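Local structure of halogenase (Chondromyces crocatus, 3E1T) at residues A[390-393]-A[394-397]; A[363-366]-A[367-370]. The protein is an FAD-dependent halogenase of a myxobacterium, which probably uses its bound flavin to chlorinate a precursor of the natural product chondrochloren. All coordinates share one frame; numbering follows the deposited sequence.

Interaction 1: residues A[390-393]-A[394-397]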
ATOM      1  N   ASN A 390      10.966  30.623 -13.355  1.00 56.28           N
ATOM      2  CA  ASN A 390      11.008  30.266 -14.777  1.00 55.24           C
ATOM      3  C   ASN A 390       9.909  30.925 -15.614  1.00 54.24           C
ATOM      4  O   ASN A 390      10.167  31.379 -16.728  1.00 53.97           O
ATOM      5  CB  ASN A 390      10.953  28.742 -14.955  1.00 55.55           C
ATOM      6  CG  ASN A 390      12.330  28.101 -14.983  1.00 56.65           C
ATOM      7  OD1 ASN A 390      13.097  28.278 -15.937  1.00 57.82           O
ATOM      8  ND2 ASN A 390      12.647  27.333 -13.944  1.00 57.35           N
ATOM      9  N   GLU A 391       8.690  30.967 -15.076  1.00 52.93           N
ATOM     10  CA  GLU A 391       7.539  31.548 -15.778  1.00 52.02           C
ATOM     11  C   GLU A 391       7.695  33.056 -15.954  1.00 50.62           C
ATOM     12  O   GLU A 391       7.302  33.605 -16.985  1.00 50.29           O
ATOM     13  CB  GLU A 391       6.225  31.258 -15.040  1.00 52.00           C
ATOM     14  CG  GLU A 391       5.690  29.830 -15.178  1.00 52.49           C
ATOM     15  CD  GLU A 391       4.549  29.526 -14.196  1.00 53.23           C
ATOM     16  OE1 GLU A 391       3.839  30.474 -13.777  1.00 55.00           O
ATOM     17  OE2 GLU A 391       4.357  28.336 -13.846  1.00 54.59           O
ATOM     18  N   ALA A 392       8.245  33.714 -14.933  1.00 49.08           N
ATOM     19  CA  ALA A 392       8.504  35.151 -14.975  1.00 47.91           C
ATOM     20  C   ALA A 392       9.599  35.469 -16.004  1.00 47.06           C
ATOM     21  O   ALA A 392       9.502  36.447 -16.745  1.00 46.92           O
ATOM     22  CB  ALA A 392       8.886  35.665 -13.598  1.00 48.09           C
ATOM     23  N   PHE A 393      10.627  34.627 -16.050  1.00 45.72           N
ATOM     24  CA  PHE A 393      11.686  34.758 -17.039  1.00 44.55           C
ATOM     25  C   PHE A 393      11.091  34.687 -18.435  1.00 43.86           C
ATOM     26  O   PHE A 393      11.385  35.520 -19.286  1.00 43.53           O
ATOM     27  CB  PHE A 393      12.742  33.662 -16.841  1.00 44.31           C
ATOM     28  CG  PHE A 393      13.576  33.380 -18.069  1.00 44.30           C
ATOM     29  CD1 PHE A 393      14.467  34.329 -18.565  1.00 43.43           C
ATOM     30  CD2 PHE A 393      13.478  32.154 -18.718  1.00 43.69           C
ATOM     31  CE1 PHE A 393      15.235  34.064 -19.700  1.00 43.69           C
ATOM     32  CE2 PHE A 393      14.247  31.881 -19.853  1.00 43.49           C
ATOM     33  CZ  PHE A 393      15.125  32.834 -20.339  1.00 43.75           C
ATOM     34  N   VAL A 394      10.234  33.694 -18.645  1.00 42.98           N
ATOM     35  CA  VAL A 394       9.681  33.401 -19.953  1.00 42.24           C
ATOM     36  C   VAL A 394       8.668  34.470 -20.383  1.00 41.53           C
ATOM     37  O   VAL A 394       8.583  34.816 -21.564  1.00 41.04           O
ATOM     38  CB  VAL A 394       9.068  31.979 -19.980  1.00 42.46           C
ATOM     39  CG1 VAL A 394       8.172  31.803 -21.176  1.00 43.20           C
ATOM     40  CG2 VAL A 394      10.166  30.917 -19.975  1.00 42.50           C
ATOM     41  N   ARG A 395       7.909  34.995 -19.428  1.00 40.83           N
ATOM     42  CA  ARG A 395       7.032  36.127 -19.719  1.00 40.22           C
ATOM     43  C   ARG A 395       7.842  37.331 -20.212  1.00 39.23           C
ATOM     44  O   ARG A 395       7.511  37.923 -21.232  1.00 39.13           O
ATOM     45  CB  ARG A 395       6.188  36.504 -18.506  1.00 40.19           C
ATOM     46  CG  ARG A 395       4.930  35.651 -18.348  1.00 42.66           C
ATOM     47  CD  ARG A 395       3.881  36.328 -17.469  1.00 45.41           C
ATOM     48  NE  ARG A 395       4.437  36.794 -16.197  1.00 48.18           N
ATOM     49  CZ  ARG A 395       4.634  36.025 -15.127  1.00 49.70           C
ATOM     50  NH1 ARG A 395       4.329  34.731 -15.160  1.00 49.91           N
ATOM     51  NH2 ARG A 395       5.148  36.551 -14.021  1.00 49.58           N
ATOM     52  N   LEU A 396       8.911  37.661 -19.495  1.00 38.12           N
ATOM     53  CA  LEU A 396       9.788  38.770 -19.862  1.00 37.44           C
ATOM     54  C   LEU A 396      10.299  38.665 -21.291  1.00 36.59           C
ATOM     55  O   LEU A 396      10.153  39.605 -22.068  1.00 36.66           O
ATOM     56  CB  LEU A 396      10.967  38.880 -18.889  1.00 37.57           C
ATOM     57  CG  LEU A 396      12.072  39.904 -19.212  1.00 38.05           C
ATOM     58  CD1 LEU A 396      11.541  41.318 -19.137  1.00 38.52           C
ATOM     59  CD2 LEU A 396      13.226  39.735 -18.247  1.00 38.15           C
ATOM     60  N   ILE A 397      10.872  37.514 -21.645  1.00 35.34           N
ATOM     61  CA  ILE A 397      11.532  37.365 -22.948  1.00 34.46           C
ATOM     62  C   ILE A 397      10.591  37.015 -24.118  1.00 34.05           C
ATOM     63  O   ILE A 397      11.039  36.875 -25.263  1.00 33.45           O
ATOM     64  CB  ILE A 397      12.765  36.423 -22.873  1.00 34.55           C
ATOM     65  CG1 ILE A 397      12.394  35.034 -22.353  1.00 34.35           C
ATOM     66  CG2 ILE A 397      13.822  37.024 -21.988  1.00 33.83           C
ATOM     67  CD1 ILE A 397      11.926  34.101 -23.400  1.00 34.52           C
TER
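The carbonyl oxygen of Glu391 accepts the backbone N-H of Arg395, with 2.9 Å between Glu391 O and Arg395 N. The same oxygen also lies against the arginine side chain, whose CG comes to 3.4 Å from Glu391 O. Arg395 starts out with CG anti to its own carbonyl carbon, beside the backbone N, and then bends at chi3 (-51°), which folds the guanidinium back along the preceding turn. The flat group rests with one face over the backbone there: Ala392 CA lies 3.7 Å above its plane, displaced toward the rim, and Glu391 O is over that same face. At the end of the chain, NH2 meets the methyl CB of Ala392 at 3.9 Å, while NH1 reaches CB of Glu391. The Glu391 carboxylate is too distant for a salt bridge, its OE1 standing 4.5 Å from Arg395 NH1, although the opposite charges may still attract weakly. With an alanine in place of Arg395, the backbone at Glu391 and Ala392 would probably lose its cover and the Glu391 carboxylate its nearby positive charge. These residues lie on helix 386-397, where Val394, Arg395, Leu396 and Ile397 each donate a backbone bond to the residue four positions earlier, from Asn390 to Phe393. Away from the arginine, Phe393 and Ile397 make an i to i+4 apolar pair. Ile397 places CG1 between its backbone N and carbonyl carbon (chi1 58°), and this carbon sits over one face of the Phe393 ring as a CH-pi contact, 4.2 Å from CG1 to the ring centroid. CG2 of Ile397 touches Phe393 CE1, while the ring's CD2 lies 3.8 Å from Val394 CG2.

Interaction 2: residues A[363-366]-A[367-370]; sequences VAFY and DMNQ
Met368 curls back toward Phe365, one turn earlier at the end of helix 340-368. Its CB lies near two carbonyl oxygens of that turn, 3.7 Å from Ala364 O and slightly farther from Phe365 O. With CG set between the backbone N and the carbonyl carbon (chi1 81°), the chain is directed at Phe365: CG approaches Phe365 O to 3.1 Å and ring atom CD1 of the same residue to 4.3 Å. Further bends at chi2 and chi3 keep the thioether beside the aromatic ring, with SD 5.1 Å from the Phe365 centroid and 39° off the ring normal, an oblique Met-aromatic contact. At the tip, Met368 CE ends 4.4 Å from Phe365 CD1. Behind this side chain the helical bonding weakens. Asp367 N still makes a sound bond to Val363 O, whereas the N-H of Met368 is shared weakly between Ala364 O and Phe365 O, and Asn369 N reaches Tyr366 O weakly. A water donates to both Ala364 O and Asp367 OD2, at 2.8 Å from each, and ties the aspartate to the preceding turn; Asp367 OD1 accepts from Ile382 N. The Phe365 ring stacks with Trp83, whose NE1 also binds Phe365 O, and meets Phe81 of strand 75-82 edge to face. Tyr366 packs against Phe376 of helix 375-378 and hydrogen-bonds through OH to Asp309 and to Trp219 of strand 218-224, joining the helix end to the large mixed sheet.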
ATOM      1  N   VAL A 363       1.498  13.106  -5.175  1.00 26.09           N
ATOM      2  CA  VAL A 363       1.699  14.529  -4.844  1.00 25.58           C
ATOM      3  C   VAL A 363       1.051  15.364  -5.965  1.00 26.55           C
ATOM      4  O   VAL A 363       0.214  16.227  -5.690  1.00 27.09           O
ATOM      5  CB  VAL A 363       3.216  14.924  -4.642  1.00 25.45           C
ATOM      6  CG1 VAL A 363       3.396  16.474  -4.511  1.00 25.03           C
ATOM      7  CG2 VAL A 363       3.826  14.243  -3.409  1.00 23.22           C
ATOM      8  N   ALA A 364       1.401  15.084  -7.224  1.00 27.32           N
ATOM      9  CA  ALA A 364       0.795  15.808  -8.357  1.00 28.03           C
ATOM     10  C   ALA A 364      -0.730  15.604  -8.455  1.00 28.59           C
ATOM     11  O   ALA A 364      -1.457  16.543  -8.800  1.00 28.63           O
ATOM     12  CB  ALA A 364       1.498  15.459  -9.690  1.00 28.38           C
ATOM     13  N   PHE A 365      -1.213  14.399  -8.124  1.00 28.46           N
ATOM     14  CA  PHE A 365      -2.647  14.103  -8.153  1.00 28.08           C
ATOM     15  C   PHE A 365      -3.429  14.861  -7.079  1.00 28.35           C
ATOM     16  O   PHE A 365      -4.513  15.392  -7.357  1.00 28.12           O
ATOM     17  CB  PHE A 365      -2.919  12.596  -8.046  1.00 27.65           C
ATOM     18  CG  PHE A 365      -4.326  12.214  -8.404  1.00 27.67           C
ATOM     19  CD1 PHE A 365      -4.765  12.275  -9.730  1.00 26.35           C
ATOM     20  CD2 PHE A 365      -5.221  11.807  -7.432  1.00 24.12           C
ATOM     21  CE1 PHE A 365      -6.068  11.927 -10.065  1.00 24.23           C
ATOM     22  CE2 PHE A 365      -6.522  11.452  -7.772  1.00 24.33           C
ATOM     23  CZ  PHE A 365      -6.940  11.520  -9.091  1.00 25.44           C
ATOM     24  N   TYR A 366      -2.899  14.892  -5.855  1.00 27.67           N
ATOM     25  CA  TYR A 366      -3.453  15.746  -4.803  1.00 27.75           C
ATOM     26  C   TYR A 366      -3.463  17.234  -5.218  1.00 29.46           C
ATOM     27  O   TYR A 366      -4.445  17.937  -4.988  1.00 28.89           O
ATOM     28  CB  TYR A 366      -2.658  15.582  -3.511  1.00 26.23           C
ATOM     29  CG  TYR A 366      -3.199  14.534  -2.561  1.00 24.06           C
ATOM     30  CD1 TYR A 366      -2.979  13.182  -2.781  1.00 22.60           C
ATOM     31  CD2 TYR A 366      -3.938  14.906  -1.436  1.00 22.45           C
ATOM     32  CE1 TYR A 366      -3.483  12.206  -1.881  1.00 21.46           C
ATOM     33  CE2 TYR A 366      -4.424  13.960  -0.546  1.00 23.93           C
ATOM     34  CZ  TYR A 366      -4.184  12.607  -0.776  1.00 21.87           C
ATOM     35  OH  TYR A 366      -4.691  11.672   0.100  1.00 23.22           O
ATOM     36  N   ASP A 367      -2.361  17.684  -5.820  1.00 30.85           N
ATOM     37  CA  ASP A 367      -2.205  19.055  -6.336  1.00 33.23           C
ATOM     38  C   ASP A 367      -3.257  19.433  -7.384  1.00 34.64           C
ATOM     39  O   ASP A 367      -3.651  20.582  -7.455  1.00 34.76           O
ATOM     40  CB  ASP A 367      -0.792  19.264  -6.906  1.00 33.13           C
ATOM     41  CG  ASP A 367      -0.573  20.684  -7.479  1.00 35.12           C
ATOM     42  OD1 ASP A 367      -0.062  21.571  -6.755  1.00 33.87           O
ATOM     43  OD2 ASP A 367      -0.912  20.907  -8.662  1.00 36.56           O
ATOM     44  N   MET A 368      -3.719  18.475  -8.176  1.00 36.40           N
ATOM     45  CA  MET A 368      -4.641  18.786  -9.267  1.00 38.83           C
ATOM     46  C   MET A 368      -6.081  19.056  -8.825  1.00 38.48           C
ATOM     47  O   MET A 368      -6.844  19.661  -9.578  1.00 38.48           O
ATOM     48  CB  MET A 368      -4.603  17.716 -10.364  1.00 38.84           C
ATOM     49  CG  MET A 368      -5.421  16.483 -10.062  1.00 40.47           C
ATOM     50  SD  MET A 368      -6.602  16.085 -11.371  1.00 43.92           S
ATOM     51  CE  MET A 368      -5.480  15.463 -12.635  1.00 43.23           C
ATOM     52  N   ASN A 369      -6.467  18.620  -7.624  1.00 38.35           N
ATOM     53  CA  ASN A 369      -7.800  18.968  -7.138  1.00 38.68           C
ATOM     54  C   ASN A 369      -7.938  20.474  -6.868  1.00 39.50           C
ATOM     55  O   ASN A 369      -7.172  21.060  -6.103  1.00 39.79           O
ATOM     56  CB  ASN A 369      -8.196  18.162  -5.904  1.00 38.20           C
ATOM     57  CG  ASN A 369      -9.675  18.264  -5.601  1.00 36.67           C
ATOM     58  OD1 ASN A 369     -10.508  17.864  -6.401  1.00 34.79           O
ATOM     59  ND2 ASN A 369     -10.005  18.802  -4.438  1.00 35.22           N
ATOM     60  N   GLN A 370      -8.926  21.084  -7.520  1.00 40.39           N
ATOM     61  CA  GLN A 370      -9.272  22.495  -7.328  1.00 40.33           C
ATOM     62  C   GLN A 370     -10.359  22.618  -6.269  1.00 39.68           C
ATOM     63  O   GLN A 370     -11.478  22.124  -6.455  1.00 39.96           O
ATOM     64  CB  GLN A 370      -9.789  23.084  -8.646  1.00 41.18           C
ATOM     65  CG  GLN A 370     -10.190  24.561  -8.580  1.00 43.70           C
ATOM     66  CD  GLN A 370     -11.185  24.943  -9.658  1.00 47.49           C
ATOM     67  OE1 GLN A 370     -12.388  24.682  -9.535  1.00 49.44           O
ATOM     68  NE2 GLN A 370     -10.693  25.572 -10.719  1.00 48.64           N
TER
HETATM   69  O   HOH W   1      -0.830  18.706 -10.446  1.00 35.16           O

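Overall arrangement
The two interactions follow each other along the chain, interaction 2 at the end of the long helix 340-368 and interaction 1 on helix 386-397, with the short helix 375-378 between them. Their centres are about 24 Å apart and their nearest atoms about 10 Å, without touching. Interaction 2 is partly buried, its centre about 19 Å from the centre of the chain, and the side chain of Tyr366, within it, is about 9 Å from the bound FAD. Interaction 1 lies farther out on the same side, its centre about 40 Å from the centre of the chain, a surface contact on helix 386-397.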